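Local coordinates for putative methyl-accepting chemotaxis signal transduction protein (Campylobacter jejuni, PDB 6W3O) that probably senses amino-acid-like ligands through a double-Cache (dCache) ligand-binding region and passes the signal on to the chemotaxis machinery, at residues Q37-A42 against K70-S75; N77-Y82 against L136-I141; G175-F180 against A238-S243. All coordinates share one frame; numbering follows the deposited sequence.

Contact 1: Q37-A42 against K70-S75; sequences QSFTRA and KYYRHS. With NA (sodium ion), chain G; NA (sodium ion), chain E; SO4 (sulfate ion), chain D.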
loop_
_atom_site.group_PDB
_atom_site.type_symbol
_atom_site.label_atom_id
_atom_site.label_comp_id
_atom_site.label_asym_id
_atom_site.label_seq_id
_atom_site.Cartn_x
_atom_site.Cartn_y
_atom_site.Cartn_z
ATOM N N GLN A 37 5.645 -1.247 7.727
ATOM C CA GLN A 37 5.227 -1.188 9.126
ATOM C C GLN A 37 6.378 -1.489 10.070
ATOM O O GLN A 37 6.553 -0.791 11.060
ATOM C CB GLN A 37 4.047 -2.134 9.367
ATOM C CG GLN A 37 2.747 -1.728 8.697
ATOM C CD GLN A 37 1.729 -2.862 8.720
ATOM O OE1 GLN A 37 2.087 -4.013 8.433
ATOM N NE2 GLN A 37 0.454 -2.546 8.975
ATOM N N SER A 38 7.162 -2.520 9.767
ATOM C CA SER A 38 8.286 -2.846 10.645
ATOM C C SER A 38 9.252 -1.669 10.727
ATOM O O SER A 38 9.754 -1.331 11.803
ATOM C CB SER A 38 9.002 -4.096 10.135
ATOM O OG SER A 38 8.148 -5.249 10.285
ATOM N N PHE A 39 9.552 -1.072 9.571
ATOM C CA PHE A 39 10.409 0.108 9.506
ATOM C C PHE A 39 9.889 1.230 10.407
ATOM O O PHE A 39 10.634 1.825 11.191
ATOM C CB PHE A 39 10.504 0.513 8.043
ATOM C CG PHE A 39 11.171 1.845 7.810
ATOM C CD1 PHE A 39 10.412 2.993 7.752
ATOM C CD2 PHE A 39 12.511 1.937 7.572
ATOM C CE1 PHE A 39 11.007 4.201 7.473
ATOM C CE2 PHE A 39 13.110 3.129 7.261
ATOM C CZ PHE A 39 12.362 4.268 7.182
ATOM N N THR A 40 8.595 1.498 10.286
ATOM C CA THR A 40 7.968 2.584 11.026
ATOM C C THR A 40 8.038 2.307 12.521
ATOM O O THR A 40 8.284 3.209 13.332
ATOM C CB THR A 40 6.543 2.783 10.511
ATOM O OG1 THR A 40 6.588 3.099 9.097
ATOM C CG2 THR A 40 5.839 3.877 11.235
ATOM N N ARG A 41 7.792 1.052 12.894
ATOM C CA ARG A 41 7.856 0.652 14.283
ATOM C C ARG A 41 9.267 0.831 14.854
ATOM O O ARG A 41 9.428 1.249 16.021
ATOM C CB ARG A 41 7.365 -0.790 14.396
ATOM C CG ARG A 41 7.523 -1.410 15.752
ATOM C CD ARG A 41 6.453 -2.453 15.973
ATOM N NE ARG A 41 5.174 -1.787 16.165
ATOM C CZ ARG A 41 4.105 -1.875 15.371
ATOM N NH1 ARG A 41 4.065 -2.723 14.351
ATOM N NH2 ARG A 41 3.020 -1.135 15.670
ATOM N N ALA A 42 10.282 0.452 14.082
ATOM C CA ALA A 42 11.661 0.602 14.523
ATOM C C ALA A 42 11.993 2.083 14.745
ATOM O O ALA A 42 12.643 2.443 15.728
ATOM C CB ALA A 42 12.604 -0.039 13.523
ATOM N N LYS A 70 16.566 11.199 8.944
ATOM C CA LYS A 70 17.372 11.184 7.748
ATOM C C LYS A 70 17.970 9.822 7.459
ATOM O O LYS A 70 17.896 9.309 6.337
ATOM C CB LYS A 70 18.468 12.245 7.795
ATOM C CG LYS A 70 19.411 12.240 6.598
ATOM C CD LYS A 70 20.530 13.258 6.784
ATOM C CE LYS A 70 21.545 12.823 7.829
ATOM N NZ LYS A 70 22.708 13.765 7.872
ATOM N N TYR A 71 18.614 9.231 8.462
ATOM C CA TYR A 71 19.221 7.913 8.266
ATOM C C TYR A 71 18.174 6.888 7.890
ATOM O O TYR A 71 18.368 6.053 6.974
ATOM C CB TYR A 71 19.945 7.452 9.508
ATOM C CG TYR A 71 21.067 8.303 9.926
ATOM C CD1 TYR A 71 21.896 8.936 9.023
ATOM C CD2 TYR A 71 21.234 8.570 11.282
ATOM C CE1 TYR A 71 22.902 9.844 9.470
ATOM C CE2 TYR A 71 22.197 9.404 11.727
ATOM C CZ TYR A 71 23.029 10.044 10.862
ATOM O OH TYR A 71 23.949 10.858 11.402
ATOM N N TYR A 72 17.034 6.898 8.599
ATOM C CA TYR A 72 15.975 5.995 8.259
ATOM C C TYR A 72 15.429 6.199 6.860
ATOM O O TYR A 72 15.274 5.263 6.085
ATOM C CB TYR A 72 14.843 6.046 9.278
ATOM C CG TYR A 72 14.995 5.074 10.450
ATOM C CD1 TYR A 72 15.873 5.308 11.509
ATOM C CD2 TYR A 72 14.158 3.995 10.558
ATOM C CE1 TYR A 72 15.971 4.433 12.589
ATOM C CE2 TYR A 72 14.234 3.125 11.639
ATOM C CZ TYR A 72 15.127 3.360 12.657
ATOM O OH TYR A 72 15.118 2.495 13.742
ATOM N N ARG A 73 15.223 7.475 6.485
ATOM C CA ARG A 73 14.769 7.778 5.129
ATOM C C ARG A 73 15.719 7.189 4.089
ATOM O O ARG A 73 15.279 6.546 3.116
ATOM C CB ARG A 73 14.611 9.284 4.923
ATOM C CG ARG A 73 14.239 9.618 3.500
ATOM C CD ARG A 73 13.928 11.098 3.272
ATOM N NE ARG A 73 15.034 11.993 3.601
ATOM C CZ ARG A 73 16.049 12.311 2.802
ATOM N NH1 ARG A 73 16.244 11.733 1.627
ATOM N NH2 ARG A 73 16.941 13.189 3.196
ATOM N N HIS A 74 17.010 7.413 4.286
ATOM C CA HIS A 74 17.992 6.889 3.347
ATOM C C HIS A 74 18.009 5.370 3.315
ATOM O O HIS A 74 18.150 4.765 2.247
ATOM C CB HIS A 74 19.359 7.388 3.718
ATOM C CG HIS A 74 19.585 8.832 3.448
ATOM N ND1 HIS A 74 20.607 9.525 4.044
ATOM C CD2 HIS A 74 18.961 9.699 2.623
ATOM C CE1 HIS A 74 20.603 10.764 3.576
ATOM N NE2 HIS A 74 19.623 10.903 2.706
ATOM N N SER A 75 17.867 4.735 4.473
ATOM C CA SER A 75 17.985 3.296 4.557
ATOM C C SER A 75 17.021 2.574 3.631
ATOM O O SER A 75 17.361 1.518 3.086
ATOM C CB SER A 75 17.881 2.884 6.002
ATOM O OG SER A 75 16.585 2.937 6.444
HETATM NA NA NA G . 15.830 0.231 6.237
HETATM NA NA NA E . 9.044 -6.998 8.234
HETATM S S SO4 D . 19.163 13.407 0.033
HETATM O O1 SO4 D . 17.973 12.630 -0.447
HETATM O O2 SO4 D . 18.952 14.797 -0.444
HETATM O O3 SO4 D . 19.175 13.325 1.524
HETATM O O4 SO4 D . 20.468 12.997 -0.554
HETATM O O HOH W 1 11.633 -5.968 7.880
#
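F39 and Y72 carry this contact as an offset edge-to-face pair: the edge of the Y72 ring is directed at the face of F39, with the centroids 5.4 Å apart and the planes at 64°. The closest carbons, F39 CE2 and Y72 CD2, are 3.6 Å apart. With CG anti to the backbone N (chi1 171°), F39 stretches across until CE2 lies 3.3 Å from the carbonyl oxygen of Y72. Beyond the ring pair, A42 CB rests 4.0 Å from Y72 CE2.

Y72 OH is hydrogen-bonded to D46, one turn beyond A42, while S75 OG gives a 2.7 Å hydrogen bond back to Y72 O and also binds a sodium ion. S75 OG further sits at the edge of the F39 ring. On the far side of helix 58-76, R73 and H74 grip one sulfate, probably from the crystallisation liquor; H74 NE2 reaches its O3 at 2.7 Å in a nearly straight bond (170°).

The segment axes run nearly antiparallel and come no closer than 11.4 Å, so aromatic side chains bridge the gap. The long N-terminal helix here packs against helix 58-76, which belongs to the first, probably membrane-distal, Cache domain, an arrangement consistent with a dCache sensor.

Contact 2: N77-Y82 against L136-I141; sequences NALNVY and LKQYVI. With SKG (4-methylisoleucine), chain C.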
loop_
_atom_site.group_PDB
_atom_site.type_symbol
_atom_site.label_atom_id
_atom_site.label_comp_id
_atom_site.label_asym_id
_atom_site.label_seq_id
_atom_site.Cartn_x
_atom_site.Cartn_y
_atom_site.Cartn_z
ATOM N N ASN A 77 15.111 4.407 1.185
ATOM C CA ASN A 77 14.780 5.304 0.080
ATOM C C ASN A 77 13.337 5.773 0.132
ATOM O O ASN A 77 12.644 5.776 -0.871
ATOM C CB ASN A 77 15.132 4.681 -1.282
ATOM C CG ASN A 77 15.109 5.697 -2.381
ATOM O OD1 ASN A 77 15.432 6.882 -2.165
ATOM N ND2 ASN A 77 14.769 5.237 -3.584
ATOM N N ALA A 78 12.875 6.182 1.311
ATOM C CA ALA A 78 11.556 6.789 1.430
ATOM C C ALA A 78 11.606 8.194 0.845
ATOM O O ALA A 78 12.671 8.801 0.684
ATOM C CB ALA A 78 11.136 6.869 2.884
ATOM N N LEU A 79 10.434 8.706 0.499
ATOM C CA LEU A 79 10.342 10.045 -0.091
ATOM C C LEU A 79 10.446 11.131 0.990
ATOM O O LEU A 79 11.163 12.105 0.814
ATOM C CB LEU A 79 9.043 10.177 -0.884
ATOM C CG LEU A 79 9.018 11.410 -1.764
ATOM C CD1 LEU A 79 10.018 11.192 -2.932
ATOM C CD2 LEU A 79 7.589 11.623 -2.257
ATOM N N ASN A 80 9.697 10.941 2.080
ATOM C CA ASN A 80 9.644 11.873 3.209
ATOM C C ASN A 80 9.578 11.053 4.467
ATOM O O ASN A 80 8.867 10.028 4.501
ATOM C CB ASN A 80 8.430 12.791 3.215
ATOM C CG ASN A 80 8.350 13.711 2.005
ATOM O OD1 ASN A 80 9.257 14.481 1.732
ATOM N ND2 ASN A 80 7.241 13.607 1.287
ATOM N N VAL A 81 10.230 11.535 5.526
ATOM C CA VAL A 81 10.057 10.947 6.864
ATOM C C VAL A 81 9.988 12.158 7.812
ATOM O O VAL A 81 10.798 13.094 7.694
ATOM C CB VAL A 81 11.223 10.005 7.229
ATOM C CG1 VAL A 81 11.105 9.531 8.656
ATOM C CG2 VAL A 81 11.330 8.843 6.285
ATOM N N TYR A 82 9.028 12.163 8.731
ATOM C CA TYR A 82 8.710 13.393 9.455
ATOM C C TYR A 82 8.096 13.115 10.802
ATOM O O TYR A 82 7.525 12.057 11.046
ATOM C CB TYR A 82 7.813 14.335 8.614
ATOM C CG TYR A 82 6.664 13.652 7.905
ATOM C CD1 TYR A 82 6.852 13.047 6.662
ATOM C CD2 TYR A 82 5.383 13.640 8.452
ATOM C CE1 TYR A 82 5.788 12.445 5.997
ATOM C CE2 TYR A 82 4.321 13.026 7.807
ATOM C CZ TYR A 82 4.522 12.471 6.554
ATOM O OH TYR A 82 3.481 11.900 5.889
ATOM N N LEU A 136 6.418 17.205 -2.436
ATOM C CA LEU A 136 7.183 16.718 -3.582
ATOM C C LEU A 136 6.296 16.365 -4.783
ATOM O O LEU A 136 6.822 15.998 -5.838
ATOM C CB LEU A 136 8.094 15.548 -3.188
ATOM C CG LEU A 136 9.275 15.942 -2.271
ATOM C CD1 LEU A 136 10.082 14.740 -1.832
ATOM C CD2 LEU A 136 10.202 16.940 -2.946
ATOM N N LYS A 137 4.981 16.338 -4.602
ATOM C CA LYS A 137 4.051 16.095 -5.732
ATOM C C LYS A 137 4.378 14.767 -6.416
ATOM O O LYS A 137 4.384 14.646 -7.655
ATOM C CB LYS A 137 4.120 17.266 -6.718
ATOM C CG LYS A 137 3.751 18.583 -6.077
ATOM C CD LYS A 137 2.294 18.686 -5.772
ATOM C CE LYS A 137 1.939 20.064 -5.251
ATOM N NZ LYS A 137 0.496 20.015 -4.927
ATOM N N GLN A 138 4.527 13.753 -5.584
ATOM C CA GLN A 138 4.502 12.354 -6.023
ATOM C C GLN A 138 3.388 11.626 -5.292
ATOM O O GLN A 138 3.117 11.942 -4.131
ATOM C CB GLN A 138 5.850 11.679 -5.798
ATOM C CG GLN A 138 6.938 12.377 -6.600
ATOM C CD GLN A 138 8.291 11.794 -6.388
ATOM O OE1 GLN A 138 8.435 10.579 -6.368
ATOM N NE2 GLN A 138 9.311 12.654 -6.368
ATOM N N TYR A 139 2.841 10.584 -5.907
ATOM C CA TYR A 139 1.846 9.790 -5.215
ATOM C C TYR A 139 2.560 8.895 -4.196
ATOM O O TYR A 139 3.579 8.229 -4.510
ATOM C CB TYR A 139 1.019 8.945 -6.180
ATOM C CG TYR A 139 0.059 9.796 -6.935
ATOM C CD1 TYR A 139 -1.159 10.138 -6.398
ATOM C CD2 TYR A 139 0.445 10.370 -8.157
ATOM C CE1 TYR A 139 -1.984 11.050 -7.030
ATOM C CE2 TYR A 139 -0.387 11.233 -8.819
ATOM C CZ TYR A 139 -1.598 11.559 -8.259
ATOM O OH TYR A 139 -2.366 12.487 -8.891
ATOM N N VAL A 140 2.066 8.947 -2.968
ATOM C CA VAL A 140 2.663 8.238 -1.816
ATOM C C VAL A 140 1.604 7.487 -1.061
ATOM O O VAL A 140 0.415 7.846 -1.089
ATOM C CB VAL A 140 3.407 9.174 -0.860
ATOM C CG1 VAL A 140 4.587 9.833 -1.571
ATOM C CG2 VAL A 140 2.478 10.193 -0.253
ATOM N N ILE A 141 2.043 6.423 -0.383
ATOM C CA ILE A 141 1.301 5.800 0.694
ATOM C C ILE A 141 2.034 6.199 1.989
ATOM O O ILE A 141 3.271 6.089 2.039
ATOM C CB ILE A 141 1.350 4.285 0.511
ATOM C CG1 ILE A 141 0.565 3.876 -0.741
ATOM C CG2 ILE A 141 0.771 3.594 1.720
ATOM C CD1 ILE A 141 0.851 2.473 -1.233
HETATM N N SKG C . 2.973 13.611 2.679
HETATM C CA SKG C . 2.570 14.527 3.761
HETATM C C SKG C . 1.353 15.281 3.220
HETATM O O SKG C . 1.292 15.599 2.006
HETATM C CB SKG C . 3.777 15.403 4.159
HETATM C CG SKG C . 3.414 16.250 5.394
HETATM C CD1 SKG C . 4.712 16.546 6.148
HETATM C CD2 SKG C . 2.681 17.564 4.971
HETATM O OXT SKG C . 0.410 15.583 3.996
HETATM C CAE SKG C . 4.391 16.197 3.011
#
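L79 meets L136, Q138 and V140 within the six-stranded antiparallel sheet domain of the Cache (PDC) fold, where strands 80-84 and 139-149 flank strand 152-162. The two strands are therefore not direct neighbours in the sheet; mostly it is the residues leading into them that meet, through their side chains, with V140 joining from strand 139-149 itself.

Apolar packing dominates. L79 turns its CG anti to the backbone N (chi1 -167°), and its two methyls part company: CD2 comes to 3.6 Å from V140 CG1, the two side chains crossing at about a right angle, while CD1 lies 3.8 Å from Q138 NE2, beside the amide end of an extended side chain. L136 slides past L79 in the opposite direction, its CD1 tightly set 3.5 Å from L79 CG.

Among the polar groups, N80 ND2 is hydrogen-bonded to D160 on the strand between, but N80 OD1 is buried without a polar partner, facing L136 CD1 at 3.7 Å. Before strand 80-84, N77, with positive phi, is the C-prime residue of the Schellman motif that ends helix 58-76.

Strand 80-84 reaches the ligand pocket through Y82, whose OH is hydrogen-bonded to D160; D160 also binds the 4-methylisoleucine, together with Y131, D133, T134 and W115. The bound amino acid lies across the Y82 ring, its CD1 methyl 3.7 Å above the plane and over the ring centre.

Contact 3: G175-F180 against A238-S243; sequences GNTFLF and ACITES. With NA (sodium ion), chain F.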
loop_
_atom_site.group_PDB
_atom_site.type_symbol
_atom_site.label_atom_id
_atom_site.label_comp_id
_atom_site.label_asym_id
_atom_site.label_seq_id
_atom_site.Cartn_x
_atom_site.Cartn_y
_atom_site.Cartn_z
ATOM N N GLY A 175 1.631 -13.954 -14.160
ATOM C CA GLY A 175 0.214 -13.974 -14.272
ATOM C C GLY A 175 -0.357 -12.607 -14.659
ATOM O O GLY A 175 0.190 -11.554 -14.325
ATOM N N ASN A 176 -1.540 -12.688 -15.257
ATOM C CA ASN A 176 -2.309 -11.502 -15.631
ATOM C C ASN A 176 -3.069 -11.034 -14.383
ATOM O O ASN A 176 -4.304 -11.123 -14.281
ATOM C CB ASN A 176 -3.279 -11.817 -16.770
ATOM C CG ASN A 176 -4.124 -10.614 -17.149
ATOM O OD1 ASN A 176 -3.572 -9.513 -17.289
ATOM N ND2 ASN A 176 -5.407 -10.805 -17.386
ATOM N N THR A 177 -2.287 -10.519 -13.440
ATOM C CA THR A 177 -2.820 -10.077 -12.135
ATOM C C THR A 177 -2.871 -8.556 -12.114
ATOM O O THR A 177 -2.150 -7.872 -12.828
ATOM C CB THR A 177 -1.939 -10.587 -10.970
ATOM O OG1 THR A 177 -0.588 -10.151 -11.142
ATOM C CG2 THR A 177 -1.983 -12.115 -10.883
ATOM N N PHE A 178 -3.775 -8.066 -11.278
ATOM C CA PHE A 178 -4.044 -6.640 -11.160
ATOM C C PHE A 178 -4.679 -6.324 -9.828
ATOM O O PHE A 178 -5.207 -7.200 -9.135
ATOM C CB PHE A 178 -4.827 -6.083 -12.362
ATOM C CG PHE A 178 -6.041 -6.891 -12.771
ATOM C CD1 PHE A 178 -5.916 -8.061 -13.531
ATOM C CD2 PHE A 178 -7.306 -6.451 -12.489
ATOM C CE1 PHE A 178 -7.022 -8.749 -13.974
ATOM C CE2 PHE A 178 -8.421 -7.122 -12.960
ATOM C CZ PHE A 178 -8.292 -8.312 -13.646
ATOM N N LEU A 179 -4.610 -5.039 -9.469
ATOM C CA LEU A 179 -5.098 -4.585 -8.176
ATOM C C LEU A 179 -6.033 -3.397 -8.427
ATOM O O LEU A 179 -5.666 -2.494 -9.174
ATOM C CB LEU A 179 -3.899 -4.123 -7.387
ATOM C CG LEU A 179 -3.814 -4.212 -5.898
ATOM C CD1 LEU A 179 -4.042 -5.651 -5.479
ATOM C CD2 LEU A 179 -2.458 -3.741 -5.404
ATOM N N PHE A 180 -7.147 -3.371 -7.673
ATOM C CA PHE A 180 -8.013 -2.215 -7.524
ATOM C C PHE A 180 -7.773 -1.610 -6.155
ATOM O O PHE A 180 -7.673 -2.334 -5.170
ATOM C CB PHE A 180 -9.505 -2.641 -7.632
ATOM C CG PHE A 180 -9.886 -3.214 -8.972
ATOM C CD1 PHE A 180 -10.180 -2.394 -10.049
ATOM C CD2 PHE A 180 -9.847 -4.580 -9.185
ATOM C CE1 PHE A 180 -10.573 -2.943 -11.261
ATOM C CE2 PHE A 180 -10.165 -5.119 -10.414
ATOM C CZ PHE A 180 -10.528 -4.309 -11.448
ATOM N N ALA A 238 -7.457 -7.760 -5.319
ATOM C CA ALA A 238 -6.507 -8.382 -6.258
ATOM C C ALA A 238 -7.240 -9.377 -7.138
ATOM O O ALA A 238 -7.990 -10.181 -6.616
ATOM C CB ALA A 238 -5.386 -9.070 -5.494
ATOM N N CYS A 239 -6.966 -9.360 -8.440
ATOM C CA CYS A 239 -7.604 -10.265 -9.394
ATOM C C CYS A 239 -6.593 -10.895 -10.346
ATOM O O CYS A 239 -5.502 -10.354 -10.618
ATOM C CB CYS A 239 -8.665 -9.521 -10.221
ATOM S SG CYS A 239 -9.993 -8.751 -9.297
ATOM N N ILE A 240 -7.019 -12.011 -10.923
ATOM C CA ILE A 240 -6.332 -12.642 -12.028
ATOM C C ILE A 240 -7.401 -13.054 -13.024
ATOM O O ILE A 240 -8.493 -13.482 -12.607
ATOM C CB ILE A 240 -5.483 -13.847 -11.554
ATOM C CG1 ILE A 240 -4.576 -14.324 -12.688
ATOM C CG2 ILE A 240 -6.346 -14.950 -11.006
ATOM C CD1 ILE A 240 -3.456 -15.254 -12.220
ATOM N N THR A 241 -7.108 -12.925 -14.316
ATOM C CA THR A 241 -8.003 -13.494 -15.365
ATOM C C THR A 241 -7.159 -14.129 -16.461
ATOM O O THR A 241 -6.005 -13.743 -16.681
ATOM C CB THR A 241 -8.955 -12.443 -15.992
ATOM O OG1 THR A 241 -8.209 -11.587 -16.861
ATOM C CG2 THR A 241 -9.685 -11.636 -14.945
ATOM N N GLU A 242 -7.783 -15.031 -17.211
ATOM C CA GLU A 242 -7.143 -15.673 -18.346
ATOM C C GLU A 242 -8.231 -16.074 -19.314
ATOM O O GLU A 242 -9.401 -16.196 -18.965
ATOM C CB GLU A 242 -6.321 -16.914 -17.961
ATOM C CG GLU A 242 -7.201 -18.052 -17.419
ATOM C CD GLU A 242 -6.507 -19.353 -17.092
ATOM O OE1 GLU A 242 -5.272 -19.450 -17.298
ATOM O OE2 GLU A 242 -7.233 -20.219 -16.502
ATOM N N SER A 243 -7.808 -16.405 -20.525
ATOM C CA SER A 243 -8.723 -16.986 -21.507
ATOM C C SER A 243 -9.123 -18.380 -21.045
ATOM O O SER A 243 -8.286 -19.102 -20.524
ATOM C CB SER A 243 -8.009 -17.102 -22.836
ATOM O OG SER A 243 -8.786 -17.867 -23.765
HETATM NA NA NA F . 1.307 -10.692 -12.460
HETATM O O HOH W 2 -2.936 -15.211 -15.877
#
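F178 and C239 form a hydrogen-bonded antiparallel pair, with F178 N to C239 O and C239 N to F178 O both at 2.9 Å. Toward the start of the strand, N176 ND2 donates to T241 O at 3.1 Å, the acceptor lying in the amide plane of N176 while the donor stands 46° out of the carbonyl plane. The backbone link from T241 N to N176 O is weak. A sodium ion takes G175 O at 2.3 Å and T177 OG1 at 2.4 Å, its shell completed by T173, P174 and T190; T177 OG1 is also hydrogen-bonded to T25 OG1.

On one sheet face, C239 CB sits over the face of the F178 ring, a CH-pi contact 3.9 Å from the centroid, and its SG, in a disulfide with C230, meets the edge of F180. F178 has CG between the backbone N and carbonyl carbon (chi1 48°), which folds the ring over its strand partner. The other face carries T177 CG2 against I240 CD1, 3.7 Å apart, and L179 beside A238.

In the five-stranded sheet, strand 186-189 flanks 177-180 and strand 224-233 flanks 236-243, while helix 4-48 covers the face bearing L179 and I240.

How the contacts relate
The contacts come in series along the chain, each closing before the next opens. Contacts 1 and 2 are neighbours, centres 13 Å apart: helix 58-76 leads through a short turn into strand 80-84, R73 O probably accepts a hydrogen bond from A78 N, and R73 CB packs on V81 CG2. Both belong to the ligand-holding half built on the six-stranded sheet. Contact 3 lies in the five-stranded sheet on the opposite side of the chain's centre, about 32 Å from contact 1 and 28 Å from contact 2, centre to centre. Helix 4-48 runs past both sheets, giving 37-42 to contact 1 and covering contact 3, consistent with a dCache sensor relaying ligand binding toward the membrane.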